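Local structure of penicillin-binding protein 1A (Mycobacterium tuberculosis, 5CXW) at residues 35-39 / 40-44; 153-156 / 157-160; 266-269 / 270-273. The protein builds cross-linked peptidoglycan for the cell wall, this fragment containing its penicillin-sensitive transpeptidase domain in complex with penicillin V. All coordinates share one frame; numbering follows the deposited sequence.

How the contacts relate
The three contacts follow one another along the chain, and each lies within one continuous stretch. Contact 1 starts helix 39-53, just after strand 32-35. It packs on strand 74-78, an outermost strand of the five-stranded antiparallel sheet. Contact 2 is two turns of helix 152-161, and contact 3 is the end of helix 260-270 and the loop after it. Contacts 1 and 2 lie on opposite sides of the chain's centre, with their centres about 38 Å apart. Contact 3 is nearer to contact 2, about 18 Å between centres. Contacts 2 and 3 both pack against helices 100-109 and 143-149, near penicillin V and S97, the probable active-site serine. Contact 1 is away from them.

Contact 1: residues 35-39 / 40-44; sequences TTIDP and QAQRA
D38 and Q40 extend their side chains side by side and in the same direction at the start of helix 39-53. D38 is the N-cap. Its CG is anti to the backbone N (chi1 176°), which places the carboxylate beside the first turn. There D38 OD1 accepts from the backbone N-H of Q40, with 3.2 Å between OD1 and N. The donor comes from above the carboxylate plane, 59° out of it. The planes of the carboxylate and the Q40 amide are 52° apart. The end of Q40 leads away from the cap, and its NE2 bonds to the carbonyls of G354 and K357.

I37 and Q42 meet on another side of the turn. Their side chains cross obliquely, with I37 CG2 3.8 Å from Q42 CB. Q42 OE1 accepts from the backbone N-H of Y77, and Q42 NE2 bonds to E46. This is a strand-to-helix connection, running from strand 32-35 into helix 39-53. I37 and Q42 also touch I7 of helix 2-19, and A41 and Q42 pack on A76 of strand 74-78. The cap is followed by regular helix bonds. Q42 N donates to D38 O at 2.8 Å, and R43 N donates to P39 O at 2.8 Å.

The R43 side chain bends at chi3 and folds back over the first turn. Its CG lies 3.2 Å from P39 O, and the same oxygen sits over one face of the guanidinium. Before the helix, T35 OG1 accepts from I37 N at 3.3 Å, forming an ST turn.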
# COMPACT_ATOMS: atom_id res chain seq x y z
N THR A 35 18.31 0.85 -14.05
CA THR A 35 17.35 0.80 -12.98
C THR A 35 16.13 0.10 -13.47
O THR A 35 15.93 -0.16 -14.65
CB THR A 35 16.94 2.19 -12.42
OG1 THR A 35 16.04 2.78 -13.36
CG2 THR A 35 18.11 3.09 -12.13
N THR A 36 15.25 -0.18 -12.51
CA THR A 36 13.98 -0.85 -12.79
C THR A 36 12.88 0.10 -13.26
O THR A 36 11.81 -0.37 -13.67
CB THR A 36 13.48 -1.53 -11.52
OG1 THR A 36 13.46 -0.60 -10.43
CG2 THR A 36 14.33 -2.72 -11.13
N ILE A 37 13.09 1.39 -13.09
CA ILE A 37 12.09 2.37 -13.39
C ILE A 37 11.60 2.21 -14.85
O ILE A 37 12.39 2.01 -15.77
CB ILE A 37 12.61 3.81 -13.13
CG1 ILE A 37 13.04 3.99 -11.65
CG2 ILE A 37 11.53 4.80 -13.50
CD1 ILE A 37 11.92 3.85 -10.63
N ASP A 38 10.28 2.27 -15.04
CA ASP A 38 9.66 2.27 -16.35
C ASP A 38 9.30 3.70 -16.67
O ASP A 38 8.45 4.29 -16.00
CB ASP A 38 8.43 1.36 -16.34
CG ASP A 38 7.67 1.37 -17.65
OD1 ASP A 38 8.06 2.01 -18.58
OD2 ASP A 38 6.63 0.77 -17.75
N PRO A 39 9.89 4.28 -17.71
CA PRO A 39 9.60 5.70 -17.97
C PRO A 39 8.15 6.03 -18.14
O PRO A 39 7.70 7.10 -17.70
CB PRO A 39 10.35 5.96 -19.29
CG PRO A 39 11.55 5.07 -19.14
CD PRO A 39 11.05 3.81 -18.51
N GLN A 40 7.41 5.13 -18.77
CA GLN A 40 6.00 5.35 -19.00
C GLN A 40 5.26 5.41 -17.67
O GLN A 40 4.35 6.27 -17.50
CB GLN A 40 5.38 4.28 -19.90
CG GLN A 40 3.89 4.42 -20.19
CD GLN A 40 3.36 3.38 -21.14
OE1 GLN A 40 4.00 3.02 -22.14
NE2 GLN A 40 2.13 2.95 -20.92
N ALA A 41 5.62 4.52 -16.74
CA ALA A 41 4.98 4.53 -15.39
C ALA A 41 5.40 5.75 -14.60
O ALA A 41 4.58 6.45 -13.97
CB ALA A 41 5.29 3.26 -14.62
N GLN A 42 6.68 6.05 -14.66
CA GLN A 42 7.22 7.23 -13.95
C GLN A 42 6.61 8.51 -14.42
O GLN A 42 6.24 9.33 -13.60
CB GLN A 42 8.74 7.29 -14.06
CG GLN A 42 9.42 8.32 -13.17
CD GLN A 42 9.26 8.05 -11.69
OE1 GLN A 42 9.15 6.91 -11.28
NE2 GLN A 42 9.30 9.11 -10.89
N ARG A 43 6.53 8.71 -15.73
CA ARG A 43 5.89 9.91 -16.29
C ARG A 43 4.42 10.02 -15.87
O ARG A 43 3.92 11.13 -15.54
CB ARG A 43 6.04 9.95 -17.83
CG ARG A 43 7.49 10.24 -18.32
CD ARG A 43 7.66 10.48 -19.85
NE ARG A 43 6.42 10.00 -20.43
CZ ARG A 43 6.20 8.80 -21.01
NH1 ARG A 43 4.91 8.50 -21.34
NH2 ARG A 43 7.26 7.95 -21.33
N ALA A 44 3.72 8.89 -15.84
CA ALA A 44 2.28 8.88 -15.45
C ALA A 44 2.14 9.29 -14.00
O ALA A 44 1.24 10.12 -13.65
CB ALA A 44 1.64 7.51 -15.68

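Contact 2: residues 153-156 / 157-160; sequences TSYY and RLML
T153 and R157 lie one turn apart on helix 152-161 of the transpeptidase domain. The backbone bonds of this alpha helix run i to i+4, while the two tyrosine pairs are i to i+3. T153 O accepts from the backbone N-H of R157, with 3.0 Å between O and N. T153 CB lies 4.1 Å from R157 NH1, on the extended arginine side chain. The polar ends have partners elsewhere: T153 OG1 bonds to S120 O, and R157 NH1 bonds to the carbonyls of D119 and S121. These bonds tie the helix to the chain at 119-121.

S154 continues the backbone ladder, its O accepting from L158 N at 2.8 Å. L158 CB also rests 3.5 Å from this oxygen.

Y155 and L158 lie alongside each other, pointing the same way. L158 CG is anti to the backbone N (chi1 180°), and its CD2 branch comes within 3.7 Å of Y155 CE2. The tyrosine continues into the core, where it touches K100, A103 and L104 of helix 100-109, and its OH bonds to I143 O. Its side chain is about 8 Å from that of S97, which probably forms the acyl-ester intermediate, as in related enzymes. Y155 O accepts from the backbone N-H of M159.

Y156 and M159 also run side by side. The methionine is extended through chi2 and then bends at chi3 (73°), which turns its methyl over the tyrosine. N200 touches both side chains. The CH-pi contact places M159 CE over one face of the Y156 ring, 4.0 Å from the centroid, 14° off the ring normal and displaced toward the rim.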
# COMPACT_ATOMS: atom_id res chain seq x y z
N THR A 153 -15.69 -0.88 12.91
CA THR A 153 -16.23 -1.68 14.01
C THR A 153 -16.11 -3.18 13.63
O THR A 153 -15.63 -4.02 14.42
CB THR A 153 -17.68 -1.31 14.26
OG1 THR A 153 -18.39 -1.46 13.05
CG2 THR A 153 -17.81 0.11 14.81
N SER A 154 -16.51 -3.51 12.40
CA SER A 154 -16.49 -4.90 11.96
C SER A 154 -15.07 -5.46 11.94
O SER A 154 -14.82 -6.60 12.34
CB SER A 154 -17.04 -4.94 10.53
OG SER A 154 -18.36 -4.40 10.44
N TYR A 155 -14.13 -4.63 11.47
CA TYR A 155 -12.72 -5.06 11.35
C TYR A 155 -12.08 -5.19 12.75
O TYR A 155 -11.20 -6.01 12.94
CB TYR A 155 -11.92 -4.21 10.32
CG TYR A 155 -12.01 -4.97 9.02
CD1 TYR A 155 -13.19 -4.99 8.26
CD2 TYR A 155 -11.00 -5.79 8.62
CE1 TYR A 155 -13.32 -5.82 7.14
CE2 TYR A 155 -11.09 -6.63 7.53
CZ TYR A 155 -12.25 -6.66 6.77
OH TYR A 155 -12.38 -7.53 5.74
N TYR A 156 -12.47 -4.34 13.70
CA TYR A 156 -12.05 -4.52 15.11
C TYR A 156 -12.54 -5.85 15.64
O TYR A 156 -11.76 -6.63 16.22
CB TYR A 156 -12.55 -3.39 15.99
CG TYR A 156 -11.49 -2.63 16.71
CD1 TYR A 156 -10.83 -1.62 16.10
CD2 TYR A 156 -11.17 -2.92 18.04
CE1 TYR A 156 -9.83 -0.90 16.74
CE2 TYR A 156 -10.23 -2.17 18.72
CZ TYR A 156 -9.54 -1.18 18.05
OH TYR A 156 -8.61 -0.39 18.73
N ARG A 157 -13.82 -6.18 15.44
CA ARG A 157 -14.34 -7.46 15.87
C ARG A 157 -13.65 -8.62 15.15
O ARG A 157 -13.44 -9.70 15.75
CB ARG A 157 -15.86 -7.57 15.69
CG ARG A 157 -16.69 -6.67 16.57
CD ARG A 157 -18.15 -7.07 16.51
NE ARG A 157 -18.95 -6.33 17.51
CZ ARG A 157 -19.46 -5.09 17.32
NH1 ARG A 157 -19.40 -4.49 16.17
NH2 ARG A 157 -20.11 -4.49 18.33
N LEU A 158 -13.37 -8.46 13.86
CA LEU A 158 -12.70 -9.52 13.15
C LEU A 158 -11.29 -9.77 13.75
O LEU A 158 -10.91 -10.94 14.00
CB LEU A 158 -12.56 -9.21 11.70
CG LEU A 158 -11.86 -10.27 10.87
CD1 LEU A 158 -12.53 -11.64 10.88
CD2 LEU A 158 -11.71 -9.76 9.44
N MET A 159 -10.56 -8.70 13.99
CA MET A 159 -9.23 -8.82 14.62
C MET A 159 -9.34 -9.51 15.97
O MET A 159 -8.51 -10.37 16.28
CB MET A 159 -8.58 -7.45 14.77
CG MET A 159 -7.38 -7.42 15.72
SD MET A 159 -6.78 -5.77 15.90
CE MET A 159 -8.12 -5.08 16.92
N LEU A 160 -10.32 -9.15 16.80
CA LEU A 160 -10.44 -9.77 18.10
C LEU A 160 -10.78 -11.27 18.04
O LEU A 160 -10.42 -12.04 18.96
CB LEU A 160 -11.40 -9.01 18.98
CG LEU A 160 -10.96 -7.61 19.33
CD1 LEU A 160 -12.14 -6.93 20.01
CD2 LEU A 160 -9.70 -7.51 20.13

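Contact 3: residues 266-269 / 270-273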
# COMPACT_ATOMS: atom_id res chain seq x y z
N VAL A 266 -8.59 -12.47 -0.99
CA VAL A 266 -8.42 -11.07 -0.63
C VAL A 266 -8.64 -10.18 -1.91
O VAL A 266 -9.40 -9.20 -1.89
CB VAL A 266 -7.05 -10.78 -0.02
CG1 VAL A 266 -6.83 -9.27 0.12
CG2 VAL A 266 -6.89 -11.53 1.33
N THR A 267 -8.03 -10.58 -3.02
CA THR A 267 -8.26 -9.92 -4.30
C THR A 267 -9.72 -9.80 -4.60
O THR A 267 -10.19 -8.72 -4.96
CB THR A 267 -7.47 -10.64 -5.41
OG1 THR A 267 -6.09 -10.58 -5.06
CG2 THR A 267 -7.71 -10.01 -6.78
N ALA A 268 -10.45 -10.93 -4.47
CA ALA A 268 -11.85 -10.96 -4.81
C ALA A 268 -12.60 -9.89 -3.95
O ALA A 268 -13.49 -9.22 -4.47
CB ALA A 268 -12.43 -12.34 -4.63
N ALA A 269 -12.31 -9.83 -2.68
CA ALA A 269 -12.94 -8.79 -1.82
C ALA A 269 -12.66 -7.37 -2.21
O ALA A 269 -13.54 -6.48 -2.02
CB ALA A 269 -12.56 -9.03 -0.36
N MET A 270 -11.46 -7.14 -2.76
CA MET A 270 -10.97 -5.81 -3.13
C MET A 270 -11.41 -5.38 -4.53
O MET A 270 -11.33 -4.20 -4.85
CB MET A 270 -9.45 -5.74 -3.04
CG MET A 270 -9.03 -5.87 -1.61
SD MET A 270 -7.24 -6.08 -1.45
CE MET A 270 -6.71 -4.43 -1.99
N GLU A 271 -11.84 -6.33 -5.34
CA GLU A 271 -12.19 -6.01 -6.77
C GLU A 271 -13.17 -4.88 -6.93
O GLU A 271 -12.97 -4.04 -7.79
CB GLU A 271 -12.66 -7.22 -7.52
CG GLU A 271 -11.55 -8.10 -8.04
CD GLU A 271 -12.07 -9.27 -8.86
OE1 GLU A 271 -12.40 -10.29 -8.27
OE2 GLU A 271 -12.18 -9.19 -10.08
N PRO A 272 -14.24 -4.82 -6.09
CA PRO A 272 -15.25 -3.78 -6.34
C PRO A 272 -14.82 -2.39 -5.81
O PRO A 272 -15.61 -1.44 -5.86
CB PRO A 272 -16.46 -4.25 -5.55
CG PRO A 272 -15.99 -5.28 -4.61
CD PRO A 272 -14.72 -5.88 -5.17
N ILE A 273 -13.69 -2.34 -5.06
CA ILE A 273 -13.41 -1.13 -4.26
C ILE A 273 -12.97 0.09 -5.06
O ILE A 273 -13.34 1.17 -4.71
CB ILE A 273 -12.48 -1.45 -3.04
CG1 ILE A 273 -13.17 -2.52 -2.20
CG2 ILE A 273 -12.08 -0.21 -2.26
CD1 ILE A 273 -12.37 -2.96 -0.97
O HOH W 1 -15.15 -9.84 -6.45
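The C-terminal turn of helix 260-270 in the transpeptidase domain leads through E271 and P272 into the short helix 273-276. V266 and M270 lie side by side there, pointing the same way. The CG1 branch of V266 is anti to the backbone N (chi1 170°) and meets M270 SD at 3.6 Å. The methionine chain bends at the CG-SD bond (chi3 68°). V266 touches V105 and L108 of helix 100-109, while M270 reaches V101 and strand 289-296. The pair thus helps to pack this helix end against both elements.

The backbone bonds become less regular here. V266 O accepts from the backbone N-H of M270, with 3.0 Å between O and N. T267 O receives weak bonds from both M270 N and E271 N, and E271 N also donates weakly to A268 O. T267 OG1 bonds to Y311 OH and A263 O. P272 has no N-H to continue the ladder, and its CD comes 3.4 Å from A269 O. The chain then closes a tighter turn, with I273 N donating to M270 O at 3.0 Å.

I273 CD1 stands 3.9 Å from A269 O. Its side chain also touches K291, part of a probable KTG-type motif of this family, and lies about 7 Å from the bound penicillin V.

At the outer side of the turn, the extended E271 side chain runs back past A268. Its OE1 is 3.6 Å from A268 CA. One water spans the gap: it donates to A268 O at 2.7 Å and, weakly, to E271 OE1.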